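Local coordinates for lactate utilization protein C (Deinococcus radiodurans, PDB 2G40), which may function in L-lactate utilization, as a homodimeric member of the LutC/YkgG family, at residues Gln59-Ile64 against Ile136-Ile142; Asp113-Leu117 against Arg152-Ser156. All coordinates share one frame; numbering follows the deposited sequence.

Interaction 1 (Gln59-Ile64 against Ile136-Ile142)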
ATOM      1  N   GLN A  59       8.020  22.751   2.624  1.00 16.09           N
ATOM      2  CA  GLN A  59       8.751  21.484   2.594  1.00 15.49           C
ATOM      3  C   GLN A  59       8.016  20.361   1.861  1.00 15.15           C
ATOM      4  O   GLN A  59       8.616  19.631   1.069  1.00 15.01           O
ATOM      5  CB  GLN A  59       9.074  21.066   4.025  1.00 15.73           C
ATOM      6  CG  GLN A  59       9.828  19.760   4.126  1.00 15.43           C
ATOM      7  CD  GLN A  59      10.201  19.476   5.536  1.00 16.83           C
ATOM      8  OE1 GLN A  59       9.350  19.170   6.373  1.00 19.04           O
ATOM      9  NE2 GLN A  59      11.467  19.575   5.818  1.00 18.65           N
ATOM     10  N   PHE A  60       6.720  20.219   2.128  1.00 15.38           N
ATOM     11  CA  PHE A  60       5.896  19.199   1.507  1.00 15.09           C
ATOM     12  C   PHE A  60       5.915  19.424   0.006  1.00 15.75           C
ATOM     13  O   PHE A  60       6.180  18.495  -0.758  1.00 16.43           O
ATOM     14  CB  PHE A  60       4.466  19.279   2.048  1.00 14.50           C
ATOM     15  CG  PHE A  60       3.519  18.252   1.483  1.00 13.57           C
ATOM     16  CD1 PHE A  60       3.784  16.895   1.589  1.00 15.04           C
ATOM     17  CD2 PHE A  60       2.328  18.656   0.871  1.00 14.95           C
ATOM     18  CE1 PHE A  60       2.882  15.940   1.098  1.00 16.37           C
ATOM     19  CE2 PHE A  60       1.439  17.737   0.365  1.00 18.12           C
ATOM     20  CZ  PHE A  60       1.715  16.351   0.484  1.00 20.82           C
ATOM     21  N   GLU A  61       5.665  20.674  -0.395  1.00 15.44           N
ATOM     22  CA  GLU A  61       5.716  21.044  -1.808  1.00 15.91           C
ATOM     23  C   GLU A  61       7.041  20.618  -2.446  1.00 14.35           C
ATOM     24  O   GLU A  61       7.048  19.975  -3.498  1.00 15.26           O
ATOM     25  CB  GLU A  61       5.522  22.554  -1.985  1.00 14.66           C
ATOM     26  CG  GLU A  61       5.655  23.037  -3.443  1.00 15.38           C
ATOM     27  CD  GLU A  61       5.301  24.515  -3.626  1.00 19.33           C
ATOM     28  OE1 GLU A  61       5.299  25.256  -2.635  1.00 18.05           O
ATOM     29  OE2 GLU A  61       5.027  24.934  -4.764  1.00 22.80           O
ATOM     30  N   ASP A  62       8.159  20.984  -1.816  1.00 13.53           N
ATOM     31  CA  ASP A  62       9.484  20.673  -2.354  1.00 14.66           C
ATOM     32  C   ASP A  62       9.648  19.170  -2.546  1.00 14.44           C
ATOM     33  O   ASP A  62      10.190  18.725  -3.527  1.00 15.02           O
ATOM     34  CB  ASP A  62      10.589  21.139  -1.425  1.00 16.23           C
ATOM     35  CG  ASP A  62      10.678  22.648  -1.308  1.00 22.22           C
ATOM     36  OD1 ASP A  62      10.017  23.348  -2.091  1.00 22.21           O
ATOM     37  OD2 ASP A  62      11.428  23.134  -0.432  1.00 22.15           O
ATOM     38  N   ARG A  63       9.200  18.404  -1.563  1.00 14.56           N
ATOM     39  CA  ARG A  63       9.401  16.954  -1.613  1.00 17.23           C
ATOM     40  C   ARG A  63       8.504  16.317  -2.671  1.00 18.11           C
ATOM     41  O   ARG A  63       8.917  15.365  -3.332  1.00 18.76           O
ATOM     42  CB  ARG A  63       9.165  16.313  -0.236  1.00 17.00           C
ATOM     43  CG  ARG A  63      10.186  16.663   0.839  1.00 18.74           C
ATOM     44  CD  ARG A  63      11.597  16.148   0.531  1.00 21.59           C
ATOM     45  NE  ARG A  63      12.339  17.112  -0.274  1.00 32.67           N
ATOM     46  CZ  ARG A  63      12.847  18.253   0.192  1.00 36.67           C
ATOM     47  NH1 ARG A  63      12.697  18.592   1.475  1.00 44.52           N
ATOM     48  NH2 ARG A  63      13.495  19.074  -0.635  1.00 34.58           N
ATOM     49  N   ILE A  64       7.289  16.842  -2.834  1.00 16.35           N
ATOM     50  CA  ILE A  64       6.357  16.337  -3.845  1.00 19.37           C
ATOM     51  C   ILE A  64       6.888  16.681  -5.232  1.00 19.21           C
ATOM     52  O   ILE A  64       6.869  15.861  -6.124  1.00 21.46           O
ATOM     53  CB  ILE A  64       4.955  16.935  -3.651  1.00 17.88           C
ATOM     54  CG1 ILE A  64       4.327  16.382  -2.371  1.00 15.04           C
ATOM     55  CG2 ILE A  64       4.072  16.672  -4.857  1.00 22.19           C
ATOM     56  CD1 ILE A  64       4.062  14.909  -2.308  1.00 19.09           C
ATOM     57  N   ILE A 136       3.023  13.716   5.068  1.00 16.23           N
ATOM     58  CA  ILE A 136       4.201  14.038   5.858  1.00 17.10           C
ATOM     59  C   ILE A 136       5.138  14.897   5.022  1.00 14.58           C
ATOM     60  O   ILE A 136       5.593  14.507   3.928  1.00 16.36           O
ATOM     61  CB  ILE A 136       4.918  12.764   6.303  1.00 15.05           C
ATOM     62  CG1 ILE A 136       3.988  11.870   7.122  1.00 21.31           C
ATOM     63  CG2 ILE A 136       6.154  13.119   7.102  1.00 14.20           C
ATOM     64  CD1 ILE A 136       4.379  10.414   7.034  1.00 15.50           C
ATOM     65  N   SER A 137       5.433  16.079   5.546  1.00 17.92           N
ATOM     66  CA  SER A 137       6.231  17.036   4.809  1.00 17.53           C
ATOM     67  C   SER A 137       7.672  16.595   4.617  1.00 18.60           C
ATOM     68  O   SER A 137       8.219  16.759   3.539  1.00 19.81           O
ATOM     69  CB  SER A 137       6.166  18.417   5.450  1.00 18.53           C
ATOM     70  OG  SER A 137       6.907  18.517   6.651  1.00 18.06           O
ATOM     71  N   GLU A 138       8.283  16.020   5.653  0.50 18.37           N
ATOM     72  CA  GLU A 138       9.730  15.737   5.605  0.50 17.61           C
ATOM     73  C   GLU A 138      10.119  14.769   4.498  0.50 18.84           C
ATOM     74  O   GLU A 138      11.195  14.893   3.909  0.50 17.18           O
ATOM     75  CB  GLU A 138      10.273  15.268   6.971  0.50 17.84           C
ATOM     76  CG  GLU A 138       9.802  13.908   7.466  0.50 16.44           C
ATOM     77  CD  GLU A 138      10.506  13.460   8.744  0.50 17.65           C
ATOM     78  OE1 GLU A 138      11.601  13.980   9.034  0.50 26.81           O
ATOM     79  OE2 GLU A 138       9.978  12.584   9.458  0.50 16.05           O
ATOM     80  N   THR A 139       9.227  13.828   4.194  1.00 19.18           N
ATOM     81  CA  THR A 139       9.487  12.812   3.182  1.00 19.09           C
ATOM     82  C   THR A 139       8.580  12.937   1.973  1.00 18.37           C
ATOM     83  O   THR A 139       8.681  12.146   1.059  1.00 20.50           O
ATOM     84  CB  THR A 139       9.373  11.414   3.796  1.00 18.63           C
ATOM     85  OG1 THR A 139       8.111  11.268   4.442  1.00 19.18           O
ATOM     86  CG2 THR A 139      10.473  11.196   4.796  1.00 23.56           C
ATOM     87  N   GLY A 140       7.700  13.937   1.949  1.00 19.87           N
ATOM     88  CA  GLY A 140       6.770  14.091   0.834  1.00 19.89           C
ATOM     89  C   GLY A 140       5.915  12.856   0.694  1.00 19.86           C
ATOM     90  O   GLY A 140       5.723  12.327  -0.417  1.00 20.04           O
ATOM     91  N   THR A 141       5.439  12.355   1.827  1.00 18.30           N
ATOM     92  CA  THR A 141       4.642  11.120   1.858  1.00 17.25           C
ATOM     93  C   THR A 141       3.176  11.397   1.957  1.00 17.80           C
ATOM     94  O   THR A 141       2.753  12.237   2.747  1.00 18.80           O
ATOM     95  CB  THR A 141       5.001  10.258   3.086  1.00 17.56           C
ATOM     96  OG1 THR A 141       6.372   9.883   3.008  1.00 16.89           O
ATOM     97  CG2 THR A 141       4.125   8.984   3.170  1.00 19.81           C
ATOM     98  N   ILE A 142       2.398  10.658   1.182  1.00 17.31           N
ATOM     99  CA  ILE A 142       0.988  10.693   1.334  1.00 17.70           C
ATOM    100  C   ILE A 142       0.591   9.287   1.759  1.00 14.92           C
ATOM    101  O   ILE A 142       0.960   8.285   1.125  1.00 16.20           O
ATOM    102  CB  ILE A 142       0.280  11.123   0.057  1.00 19.67           C
ATOM    103  CG1 ILE A 142       0.607  12.586  -0.273  1.00 19.82           C
ATOM    104  CG2 ILE A 142      -1.207  10.942   0.227  1.00 22.13           C
ATOM    105  CD1 ILE A 142       0.259  12.991  -1.685  1.00 23.27           C
TER
HETATM  106  O   HOH W   1      13.094  16.551   3.873  1.00 35.22           O
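Arg63 lies over the hairpin turn and can be followed outward atom by atom. Its CB rests 3.4 Å from Gly140 CA. CG, anti to the carbonyl carbon (chi1 -68°), comes 3.3 Å from Ser137 O, and CD then passes 3.6 Å from Glu138 O. Bends at chi2 and chi3 turn the guanidinium back toward the helix, where Asp62 CB lies over the rim of one face and NH2 forms a salt bridge with Asp66. NH1 still reaches the turn through a water that donates to Glu138 O, although its own bond to that water is weak. The turn joins antiparallel strands 134-136 and 141-144 through a G1 beta bulge, with Gly140 and Thr141 both facing Ile136. Gly140 has positive phi (59°), and a CB there would clash with Arg63 CB. One turn back on helix 53-66, the extended Gln59 chain brings OE1 to Ser137 OG, which donates a 2.5 Å bond in the carbonyl plane onto a lone pair. Deeper down, the Phe60 ring has Ile64 CG1 above one face, offset toward the rim, and Ile142 CG1 in plane at its edge, 4.0 Å from CZ; Val220 and Val222 of strand 217-223 also touch this ring.

Interaction 2 (Asp113-Leu117 against Arg152-Ser156)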
ATOM      1  N   ASP A 113     -17.111   3.059  -8.400  1.00 18.93           N
ATOM      2  CA  ASP A 113     -16.575   1.747  -8.115  1.00 20.78           C
ATOM      3  C   ASP A 113     -17.602   0.849  -7.446  1.00 21.54           C
ATOM      4  O   ASP A 113     -17.234  -0.074  -6.736  1.00 18.91           O
ATOM      5  CB  ASP A 113     -15.358   1.867  -7.202  1.00 21.44           C
ATOM      6  CG  ASP A 113     -14.543   0.610  -7.188  1.00 24.85           C
ATOM      7  OD1 ASP A 113     -14.406   0.006  -8.274  1.00 21.92           O
ATOM      8  OD2 ASP A 113     -14.050   0.232  -6.097  1.00 23.20           O
ATOM      9  N   GLU A 114     -18.878   1.151  -7.668  1.00 21.13           N
ATOM     10  CA  GLU A 114     -19.974   0.305  -7.230  1.00 24.69           C
ATOM     11  C   GLU A 114     -20.876   0.088  -8.446  1.00 22.72           C
ATOM     12  O   GLU A 114     -21.506   1.039  -8.917  1.00 22.24           O
ATOM     13  CB  GLU A 114     -20.743   0.991  -6.080  1.00 27.02           C
ATOM     14  CG  GLU A 114     -19.938   1.215  -4.777  1.00 35.68           C
ATOM     15  CD  GLU A 114     -19.033   2.462  -4.772  1.00 43.72           C
ATOM     16  OE1 GLU A 114     -19.376   3.497  -5.403  1.00 56.76           O
ATOM     17  OE2 GLU A 114     -17.974   2.411  -4.105  1.00 51.28           O
ATOM     18  N   PRO A 115     -20.907  -1.145  -9.014  1.00 20.90           N
ATOM     19  CA  PRO A 115     -20.133  -2.329  -8.619  1.00 20.45           C
ATOM     20  C   PRO A 115     -18.652  -2.147  -8.954  1.00 19.54           C
ATOM     21  O   PRO A 115     -18.308  -1.255  -9.741  1.00 16.88           O
ATOM     22  CB  PRO A 115     -20.759  -3.451  -9.445  1.00 20.43           C
ATOM     23  CG  PRO A 115     -21.327  -2.756 -10.657  1.00 21.73           C
ATOM     24  CD  PRO A 115     -21.766  -1.409 -10.180  1.00 19.67           C
ATOM     25  N   PRO A 116     -17.779  -3.001  -8.399  1.00 19.49           N
ATOM     26  CA  PRO A 116     -16.361  -2.747  -8.528  1.00 19.59           C
ATOM     27  C   PRO A 116     -15.915  -2.718  -9.979  1.00 20.62           C
ATOM     28  O   PRO A 116     -16.349  -3.552 -10.783  1.00 22.48           O
ATOM     29  CB  PRO A 116     -15.711  -3.914  -7.771  1.00 20.46           C
ATOM     30  CG  PRO A 116     -16.753  -4.427  -6.899  1.00 20.47           C
ATOM     31  CD  PRO A 116     -18.039  -4.242  -7.653  1.00 20.14           C
ATOM     32  N   LEU A 117     -15.100  -1.727 -10.317  1.00 19.96           N
ATOM     33  CA  LEU A 117     -14.575  -1.604 -11.663  1.00 20.94           C
ATOM     34  C   LEU A 117     -13.597  -2.743 -11.941  1.00 19.17           C
ATOM     35  O   LEU A 117     -12.759  -3.049 -11.112  1.00 18.79           O
ATOM     36  CB  LEU A 117     -13.854  -0.265 -11.820  1.00 20.05           C
ATOM     37  CG  LEU A 117     -14.739   0.986 -11.659  1.00 17.08           C
ATOM     38  CD1 LEU A 117     -13.914   2.162 -11.367  1.00 17.61           C
ATOM     39  CD2 LEU A 117     -15.567   1.226 -12.913  1.00 19.06           C
ATOM     40  N   ARG A 152     -10.816   1.420  -2.475  1.00 17.99           N
ATOM     41  CA  ARG A 152      -9.971   0.229  -2.305  1.00 18.20           C
ATOM     42  C   ARG A 152      -8.616   0.412  -2.959  1.00 17.85           C
ATOM     43  O   ARG A 152      -8.421   1.305  -3.770  1.00 18.35           O
ATOM     44  CB  ARG A 152     -10.672  -1.021  -2.832  1.00 17.88           C
ATOM     45  CG  ARG A 152     -10.924  -1.008  -4.331  1.00 18.83           C
ATOM     46  CD  ARG A 152     -11.954  -2.038  -4.730  1.00 18.33           C
ATOM     47  NE  ARG A 152     -12.436  -1.806  -6.068  1.00 17.90           N
ATOM     48  CZ  ARG A 152     -12.027  -2.461  -7.151  1.00 21.48           C
ATOM     49  NH1 ARG A 152     -11.212  -3.511  -7.072  1.00 18.92           N
ATOM     50  NH2 ARG A 152     -12.515  -2.120  -8.322  1.00 18.96           N
ATOM     51  N   ARG A 153      -7.692  -0.471  -2.612  1.00 18.46           N
ATOM     52  CA  ARG A 153      -6.308  -0.331  -3.039  1.00 17.50           C
ATOM     53  C   ARG A 153      -6.159  -0.290  -4.555  1.00 20.16           C
ATOM     54  O   ARG A 153      -5.337   0.448  -5.061  1.00 18.56           O
ATOM     55  CB  ARG A 153      -5.468  -1.432  -2.415  1.00 19.68           C
ATOM     56  CG  ARG A 153      -5.312  -1.239  -0.916  1.00 23.05           C
ATOM     57  CD  ARG A 153      -4.091  -1.930  -0.401  1.00 33.70           C
ATOM     58  NE  ARG A 153      -4.353  -3.330  -0.177  1.00 36.51           N
ATOM     59  CZ  ARG A 153      -3.531  -4.335  -0.487  1.00 37.97           C
ATOM     60  NH1 ARG A 153      -2.355  -4.142  -1.084  1.00 37.32           N
ATOM     61  NH2 ARG A 153      -3.919  -5.566  -0.195  1.00 42.99           N
ATOM     62  N   ALA A 154      -6.986  -1.046  -5.270  1.00 17.72           N
ATOM     63  CA  ALA A 154      -6.856  -1.122  -6.718  1.00 19.23           C
ATOM     64  C   ALA A 154      -7.037   0.229  -7.390  1.00 19.53           C
ATOM     65  O   ALA A 154      -6.456   0.457  -8.432  1.00 19.07           O
ATOM     66  CB  ALA A 154      -7.850  -2.114  -7.304  1.00 19.65           C
ATOM     67  N   LEU A 155      -7.863   1.096  -6.808  1.00 21.45           N
ATOM     68  CA  LEU A 155      -8.234   2.354  -7.453  1.00 22.13           C
ATOM     69  C   LEU A 155      -7.069   3.312  -7.579  1.00 23.37           C
ATOM     70  O   LEU A 155      -7.050   4.132  -8.485  1.00 24.54           O
ATOM     71  CB  LEU A 155      -9.341   3.053  -6.674  1.00 19.75           C
ATOM     72  CG  LEU A 155     -10.679   2.359  -6.504  1.00 21.76           C
ATOM     73  CD1 LEU A 155     -11.699   3.376  -6.006  1.00 23.04           C
ATOM     74  CD2 LEU A 155     -11.128   1.732  -7.788  1.00 23.46           C
ATOM     75  N   SER A 156      -6.115   3.231  -6.666  1.00 21.78           N
ATOM     76  CA  SER A 156      -4.938   4.099  -6.713  1.00 24.06           C
ATOM     77  C   SER A 156      -3.696   3.336  -7.180  1.00 23.47           C
ATOM     78  O   SER A 156      -2.596   3.883  -7.214  1.00 25.67           O
ATOM     79  CB  SER A 156      -4.714   4.769  -5.351  1.00 25.06           C
ATOM     80  OG  SER A 156      -4.837   3.843  -4.275  1.00 27.84           O
TER
HETATM   81  O   HOH W   2     -13.584   1.480  -3.733  1.00 18.70           O
HETATM   82  O   HOH W   3     -10.948  -4.696  -9.926  1.00 36.30           O
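The carboxylate of Asp113 and the guanidinium of Arg152 meet nearly coplanar, their planes 7° apart, although the two side chains cross at about a right angle. The grip is side-on: NE of Arg152 donates to OD2 of Asp113 at 2.6 Å, and NH2 donates to OD1 at 2.8 Å. Both oxygens use their syn lone pairs, and N-H...O angles of 166° and 173° show that this bidentate salt bridge is close to straight. Arg152 stays extended from CG to NE, which carries its charged end across to the 113-117 loop. There NH2 also donates to the backbone oxygen of Leu117 (3.0 Å), in that carbonyl's plane and on a lone pair, while Pro116 CB lies 3.7 Å above one guanidinium face, offset toward the rim. Asp113 OD1 accepts a second bond, from Leu117 N at 2.8 Å, so the carboxylate both closes its own loop and holds the arginine. The pairing ties the connection between strand 109-111 and helix 119-124, at the edge strand of the six-stranded parallel sheet, an arrangement consistent with a Rossmann-like fold, to the loop leading into strand 161-167. Two waters extend the network: one bridges Asp113 OD2 and Arg152 N, the other Leu117 O and Arg152 NH1. That NH1 also bonds to the backbone oxygen of Val212 of the second subunit, bringing the dimer interface to this site. A leucine in place of Arg152 would probably leave the buried Asp113 carboxylate without its counter-charge and the Val212 oxygen of the second subunit without this donor. On the apolar side, Leu155 sets CD2 3.6 Å from Asp113 CG, and its side chain packs on Leu122 and Ile94.

Overall arrangement
Interactions 1 and 2 lie on opposite sides of the chain's centre, their own centres 26 Å apart and their nearest atoms about 9 Å apart, so they do not touch. Their segments alternate along the sequence: 59-64, 113-117, 136-142, then 152-156. Interaction 1 sets helix 53-66 against the bulged hairpin of the mixed sheet, near strand 217-223; interaction 2 joins the loop after edge strand 109-111 to the loop before strand 161-167. They differ in size and chemistry: interaction 1 buries 411 Å² largely by packing, interaction 2 buries 196 Å² and relies chiefly on a salt bridge. Both reach the second subunit: Thr139 and Thr141 pack on its Val186, whereas interaction 2 meets its Val212, His213 and Leu157.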